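Local atomic coordinates of alpha,alpha-trehalose-phosphate synthase (UDP-forming) (Burkholderia xenovorans, PDB entry 5HXA), a protein that belongs to glycosyltransferase family 20, whose members have the GT-B architecture of two Rossmann-like domains facing each other. Residues 132-137 with 459-464; 176-181 with 203-208. All blocks are in the same frame, centred on the assembly; numbering follows the deposited sequence.

Contact 1 of 2, residues 132-137 with 459-464; sequences DDIIWV and DLRNVA
Ile-134 and Leu-460 bring the inner strand 134-137 and the final turn of helix 449-461 to a nearest CA-CA separation of 7.3 Å. Both side chains leave their backbones toward the partner segment. Leu-460, its CG anti to the backbone N (chi1 -175°), reaches in with CD2, which lies 3.9 Å from Ile-134 CB and along the isoleucine, with CG1 and CD1 slightly farther off. The same methyl rests 3.6 Å from Ile-135 O, a van der Waals contact with the strand backbone. In this GT-B protein the strand belongs to the N-terminal Rossmann-like sheet, bonded to strands 12-16 and 158-161, and the C-terminal helix returns to pack on it; beta-branched Ile-134 suits the extended strand while offering an apolar face to the helix. Its CG1 sits between the backbone N and carbonyl carbon (chi1 62°), and from there CD1 turns to Arg-461, 3.8 Å from Arg-461 CG. The extended aliphatic chain of Arg-461 lies across the end of Ile-134 at about a right angle, CG and NE both near CD1, so this partly exposed arginine packs its CH2 groups against an apolar residue. Trp-136 stacks on Phe-456 one turn earlier.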
loop_
_atom_site.group_PDB
_atom_site.type_symbol
_atom_site.label_atom_id
_atom_site.label_comp_id
_atom_site.label_asym_id
_atom_site.label_seq_id
_atom_site.Cartn_x
_atom_site.Cartn_y
_atom_site.Cartn_z
ATOM N N ASP A 132 -42.510 -1.555 -1.800
ATOM C CA ASP A 132 -42.215 -0.736 -0.633
ATOM C C ASP A 132 -40.933 -1.127 0.084
ATOM O O ASP A 132 -40.517 -0.403 0.992
ATOM C CB ASP A 132 -43.369 -0.811 0.373
ATOM C CG ASP A 132 -44.590 -0.064 -0.091
ATOM O OD1 ASP A 132 -44.441 0.854 -0.925
ATOM O OD2 ASP A 132 -45.698 -0.390 0.380
ATOM N N ASP A 133 -40.313 -2.249 -0.277
ATOM C CA ASP A 133 -39.144 -2.718 0.459
ATOM C C ASP A 133 -38.006 -1.709 0.385
ATOM O O ASP A 133 -37.839 -0.996 -0.608
ATOM C CB ASP A 133 -38.638 -4.049 -0.102
ATOM C CG ASP A 133 -39.673 -5.144 -0.052
ATOM O OD1 ASP A 133 -40.645 -5.029 0.725
ATOM O OD2 ASP A 133 -39.501 -6.130 -0.797
ATOM N N ILE A 134 -37.195 -1.674 1.440
ATOM C CA ILE A 134 -35.872 -1.067 1.387
ATOM C C ILE A 134 -34.851 -2.185 1.526
ATOM O O ILE A 134 -35.082 -3.158 2.251
ATOM C CB ILE A 134 -35.675 0.013 2.468
ATOM C CG1 ILE A 134 -35.789 -0.594 3.873
ATOM C CG2 ILE A 134 -36.680 1.153 2.245
ATOM C CD1 ILE A 134 -35.606 0.416 5.007
ATOM N N ILE A 135 -33.732 -2.056 0.814
ATOM C CA ILE A 135 -32.750 -3.129 0.678
ATOM C C ILE A 135 -31.425 -2.653 1.255
ATOM O O ILE A 135 -30.944 -1.570 0.899
ATOM C CB ILE A 135 -32.592 -3.552 -0.795
ATOM C CG1 ILE A 135 -33.957 -3.947 -1.378
ATOM C CG2 ILE A 135 -31.592 -4.694 -0.933
ATOM C CD1 ILE A 135 -33.961 -4.017 -2.906
ATOM N N TRP A 136 -30.832 -3.468 2.135
ATOM C CA TRP A 136 -29.557 -3.165 2.788
ATOM C C TRP A 136 -28.574 -4.292 2.480
ATOM O O TRP A 136 -28.738 -5.415 2.967
ATOM C CB TRP A 136 -29.748 -3.000 4.298
ATOM C CG TRP A 136 -28.541 -2.482 5.047
ATOM C CD1 TRP A 136 -27.344 -2.080 4.522
ATOM C CD2 TRP A 136 -28.439 -2.296 6.469
ATOM N NE1 TRP A 136 -26.496 -1.665 5.535
ATOM C CE2 TRP A 136 -27.149 -1.788 6.736
ATOM C CE3 TRP A 136 -29.316 -2.515 7.541
ATOM C CZ2 TRP A 136 -26.714 -1.491 8.033
ATOM C CZ3 TRP A 136 -28.883 -2.222 8.831
ATOM C CH2 TRP A 136 -27.594 -1.716 9.067
ATOM N N VAL A 137 -27.555 -3.990 1.679
ATOM C CA VAL A 137 -26.583 -4.968 1.191
ATOM C C VAL A 137 -25.277 -4.803 1.962
ATOM O O VAL A 137 -24.856 -3.676 2.245
ATOM C CB VAL A 137 -26.357 -4.781 -0.325
ATOM C CG1 VAL A 137 -25.362 -5.809 -0.867
ATOM C CG2 VAL A 137 -27.696 -4.846 -1.075
ATOM N N ASP A 459 -31.194 7.070 7.176
ATOM C CA ASP A 459 -30.749 7.612 5.894
ATOM C C ASP A 459 -31.361 6.837 4.734
ATOM O O ASP A 459 -31.764 7.432 3.730
ATOM C CB ASP A 459 -29.220 7.592 5.802
ATOM C CG ASP A 459 -28.568 8.644 6.690
ATOM O OD1 ASP A 459 -29.270 9.581 7.101
ATOM O OD2 ASP A 459 -27.360 8.535 6.983
ATOM N N LEU A 460 -31.443 5.508 4.858
ATOM C CA LEU A 460 -32.027 4.706 3.784
ATOM C C LEU A 460 -33.511 5.006 3.610
ATOM O O LEU A 460 -34.019 5.018 2.480
ATOM C CB LEU A 460 -31.808 3.215 4.057
ATOM C CG LEU A 460 -32.267 2.247 2.956
ATOM C CD1 LEU A 460 -31.588 2.583 1.625
ATOM C CD2 LEU A 460 -31.984 0.796 3.353
ATOM N N ARG A 461 -34.229 5.249 4.711
ATOM C CA ARG A 461 -35.642 5.604 4.613
ATOM C C ARG A 461 -35.866 7.050 4.195
ATOM O O ARG A 461 -37.017 7.435 3.951
ATOM C CB ARG A 461 -36.351 5.345 5.948
ATOM C CG ARG A 461 -36.354 3.878 6.350
ATOM C CD ARG A 461 -37.085 3.638 7.663
ATOM N NE ARG A 461 -37.199 2.211 7.950
ATOM C CZ ARG A 461 -36.677 1.604 9.013
ATOM N NH1 ARG A 461 -36.007 2.299 9.920
ATOM N NH2 ARG A 461 -36.840 0.295 9.180
ATOM N N ASN A 462 -34.813 7.859 4.124
ATOM C CA ASN A 462 -34.918 9.247 3.680
ATOM C C ASN A 462 -34.686 9.405 2.178
ATOM O O ASN A 462 -34.742 10.526 1.666
ATOM C CB ASN A 462 -33.919 10.114 4.459
ATOM C CG ASN A 462 -34.168 11.603 4.275
ATOM O OD1 ASN A 462 -35.262 12.097 4.544
ATOM N ND2 ASN A 462 -33.149 12.325 3.812
ATOM N N VAL A 463 -34.429 8.311 1.462
ATOM C CA VAL A 463 -34.113 8.400 0.042
ATOM C C VAL A 463 -35.362 8.705 -0.779
ATOM O O VAL A 463 -35.360 9.613 -1.616
ATOM C CB VAL A 463 -33.435 7.103 -0.429
ATOM C CG1 VAL A 463 -33.317 7.085 -1.962
ATOM C CG2 VAL A 463 -32.078 6.943 0.255
ATOM N N ALA A 464 -36.444 7.948 -0.564
ATOM C CA ALA A 464 -37.599 8.037 -1.454
ATOM C C ALA A 464 -38.558 9.171 -1.105
ATOM O O ALA A 464 -39.473 9.447 -1.894
ATOM C CB ALA A 464 -38.363 6.709 -1.466
#

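Contact 2 of 2, residues 176-181 with 203-208; sequences PPHEEL and VDFIER
An aromatic contact between two helices, supplemented by one aliphatic touch, joins the start of helix 178-185 to the end of helix 196-208 in the N-terminal Rossmann-like domain of this GT-B protein. The backbones stay well apart, with Glu-179 CA and Phe-205 CA, the nearest pair, separated by 9.3 Å, so long side chains have to bridge the gap. Phe-205 does most of this: its CG is anti to the backbone N (chi1 177°), which carries the ring outward from its helix toward His-178. The two rings meet rim to rim, their planes almost perpendicular at 88° and their centroids 5.7 Å apart, and neither lies over the face of the other. His-178 CD2 makes the closest approach, 3.5 Å from Phe-205 CE1, with Phe-205 CZ a little farther off. A histidine suits this partly exposed place because its carbon edge can meet the phenylalanine while its other side stays polar: ND1 is hydrogen-bonded to Ile-175 O, a link to the chain just before the helix that would help to fix the ring's rotation. Pro-177 occupies the N-cap position, and its carbonyl O accepts the first-turn bond from Leu-181 N, 3.2 Å away. Phe-205 is buried, packing also on Pro-169, Leu-172 and Val-182 and meeting the ring of His-211. At the subunit interface, Asp-204 and Arg-208 form reciprocal salt bridges with Arg-208 and Asp-204 of the second subunit. On the more exposed flank Glu-179 uses the aliphatic part of its side chain, its CG lying near the plane of the phenylalanine ring at the edge, 4.2 Å from Phe-205 CZ.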
loop_
_atom_site.group_PDB
_atom_site.type_symbol
_atom_site.label_atom_id
_atom_site.label_comp_id
_atom_site.label_asym_id
_atom_site.label_seq_id
_atom_site.Cartn_x
_atom_site.Cartn_y
_atom_site.Cartn_z
ATOM N N PRO A 176 -7.607 -4.249 -11.428
ATOM C CA PRO A 176 -7.749 -3.844 -12.838
ATOM C C PRO A 176 -9.139 -3.314 -13.170
ATOM O O PRO A 176 -9.240 -2.256 -13.803
ATOM C CB PRO A 176 -7.395 -5.126 -13.613
ATOM C CG PRO A 176 -6.366 -5.775 -12.714
ATOM C CD PRO A 176 -6.931 -5.557 -11.311
ATOM N N PRO A 177 -10.252 -3.970 -12.749
ATOM C CA PRO A 177 -11.573 -3.376 -13.051
ATOM C C PRO A 177 -12.088 -2.362 -12.029
ATOM O O PRO A 177 -13.308 -2.199 -11.897
ATOM C CB PRO A 177 -12.497 -4.598 -13.101
ATOM C CG PRO A 177 -11.894 -5.523 -12.072
ATOM C CD PRO A 177 -10.394 -5.345 -12.218
ATOM N N HIS A 178 -11.194 -1.658 -11.325
ATOM C CA HIS A 178 -11.641 -0.777 -10.243
ATOM C C HIS A 178 -12.615 0.291 -10.732
ATOM O O HIS A 178 -13.542 0.662 -10.002
ATOM C CB HIS A 178 -10.442 -0.117 -9.556
ATOM C CG HIS A 178 -9.674 0.814 -10.441
ATOM N ND1 HIS A 178 -8.694 0.377 -11.307
ATOM C CD2 HIS A 178 -9.737 2.159 -10.591
ATOM C CE1 HIS A 178 -8.194 1.412 -11.961
ATOM N NE2 HIS A 178 -8.812 2.504 -11.545
ATOM N N GLU A 179 -12.435 0.806 -11.954
ATOM C CA GLU A 179 -13.338 1.868 -12.409
ATOM C C GLU A 179 -14.771 1.366 -12.561
ATOM O O GLU A 179 -15.728 2.060 -12.187
ATOM C CB GLU A 179 -12.828 2.468 -13.717
ATOM C CG GLU A 179 -11.433 3.015 -13.581
ATOM C CD GLU A 179 -11.155 4.152 -14.530
ATOM O OE1 GLU A 179 -10.645 5.198 -14.068
ATOM O OE2 GLU A 179 -11.460 4.001 -15.732
ATOM N N GLU A 180 -14.941 0.161 -13.105
ATOM C CA GLU A 180 -16.278 -0.404 -13.255
ATOM C C GLU A 180 -16.924 -0.656 -11.895
ATOM O O GLU A 180 -18.143 -0.484 -11.726
ATOM C CB GLU A 180 -16.176 -1.699 -14.073
ATOM C CG GLU A 180 -17.473 -2.436 -14.284
ATOM C CD GLU A 180 -17.333 -3.566 -15.296
ATOM O OE1 GLU A 180 -16.396 -4.391 -15.158
ATOM O OE2 GLU A 180 -18.155 -3.613 -16.235
ATOM N N LEU A 181 -16.117 -1.042 -10.906
ATOM C CA LEU A 181 -16.636 -1.322 -9.571
ATOM C C LEU A 181 -17.138 -0.055 -8.889
ATOM O O LEU A 181 -18.211 -0.056 -8.282
ATOM C CB LEU A 181 -15.553 -1.992 -8.725
ATOM C CG LEU A 181 -15.217 -3.449 -9.104
ATOM C CD1 LEU A 181 -13.960 -3.925 -8.369
ATOM C CD2 LEU A 181 -16.398 -4.394 -8.846
ATOM N N VAL A 203 -14.707 9.096 -1.886
ATOM C CA VAL A 203 -15.022 10.373 -2.514
ATOM C C VAL A 203 -13.807 10.919 -3.263
ATOM O O VAL A 203 -13.944 11.511 -4.345
ATOM C CB VAL A 203 -15.537 11.359 -1.451
ATOM C CG1 VAL A 203 -15.669 12.754 -2.036
ATOM C CG2 VAL A 203 -16.884 10.867 -0.886
ATOM N N ASP A 204 -12.602 10.716 -2.715
ATOM C CA ASP A 204 -11.391 11.136 -3.428
ATOM C C ASP A 204 -11.290 10.478 -4.799
ATOM O O ASP A 204 -10.893 11.122 -5.782
ATOM C CB ASP A 204 -10.140 10.798 -2.616
ATOM C CG ASP A 204 -9.830 11.828 -1.535
ATOM O OD1 ASP A 204 -10.455 12.909 -1.519
ATOM O OD2 ASP A 204 -8.939 11.549 -0.705
ATOM N N PHE A 205 -11.598 9.185 -4.886
ATOM C CA PHE A 205 -11.498 8.527 -6.184
ATOM C C PHE A 205 -12.433 9.194 -7.177
ATOM O O PHE A 205 -12.049 9.505 -8.316
ATOM C CB PHE A 205 -11.824 7.034 -6.081
ATOM C CG PHE A 205 -11.790 6.345 -7.417
ATOM C CD1 PHE A 205 -10.594 5.847 -7.923
ATOM C CD2 PHE A 205 -12.936 6.279 -8.213
ATOM C CE1 PHE A 205 -10.546 5.253 -9.187
ATOM C CE2 PHE A 205 -12.897 5.687 -9.462
ATOM C CZ PHE A 205 -11.702 5.169 -9.951
ATOM N N ILE A 206 -13.664 9.438 -6.741
ATOM C CA ILE A 206 -14.690 9.985 -7.620
ATOM C C ILE A 206 -14.316 11.392 -8.067
ATOM O O ILE A 206 -14.386 11.720 -9.258
ATOM C CB ILE A 206 -16.052 9.935 -6.902
ATOM C CG1 ILE A 206 -16.544 8.481 -6.886
ATOM C CG2 ILE A 206 -17.091 10.886 -7.539
ATOM C CD1 ILE A 206 -17.752 8.263 -6.054
ATOM N N GLU A 207 -13.900 12.239 -7.123
ATOM C CA GLU A 207 -13.592 13.623 -7.474
ATOM C C GLU A 207 -12.322 13.714 -8.307
ATOM O O GLU A 207 -12.276 14.429 -9.313
ATOM C CB GLU A 207 -13.454 14.476 -6.209
ATOM C CG GLU A 207 -14.756 14.674 -5.452
ATOM C CD GLU A 207 -14.600 15.603 -4.254
ATOM O OE1 GLU A 207 -15.560 16.316 -3.924
ATOM O OE2 GLU A 207 -13.512 15.620 -3.645
ATOM N N ARG A 208 -11.268 13.006 -7.900
ATOM C CA ARG A 208 -9.992 13.162 -8.588
ATOM C C ARG A 208 -9.987 12.475 -9.942
ATOM O O ARG A 208 -9.235 12.890 -10.830
ATOM C CB ARG A 208 -8.856 12.664 -7.683
ATOM C CG ARG A 208 -8.786 13.535 -6.438
ATOM C CD ARG A 208 -7.746 13.141 -5.390
ATOM N NE ARG A 208 -7.612 14.266 -4.459
ATOM C CZ ARG A 208 -6.826 14.295 -3.385
ATOM N NH1 ARG A 208 -6.084 13.250 -3.076
ATOM N NH2 ARG A 208 -6.788 15.383 -2.622
#

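In the fold
From the N terminus, the chain lays down strand 12-16 and then reaches strand 134-138, the earlier side of contact 1. It continues through strand 158-161 to helix 178-185, passes strand 190-193 and enters helix 196-208, where contact 2 closes a short loop with 21 residues between its segments. The chain then completes the first sheet with strands 212-214, 219-222 and 225-231 and builds the six-stranded parallel sheet of the second domain before helix 449-461 returns to the first, closing contact 1 across 321 intervening residues. Contact 2 is therefore nested inside contact 1. Their centres lie 24 Å apart: one ties the C-terminal helix to the first domain's sheet, the other joins two neighbouring helices.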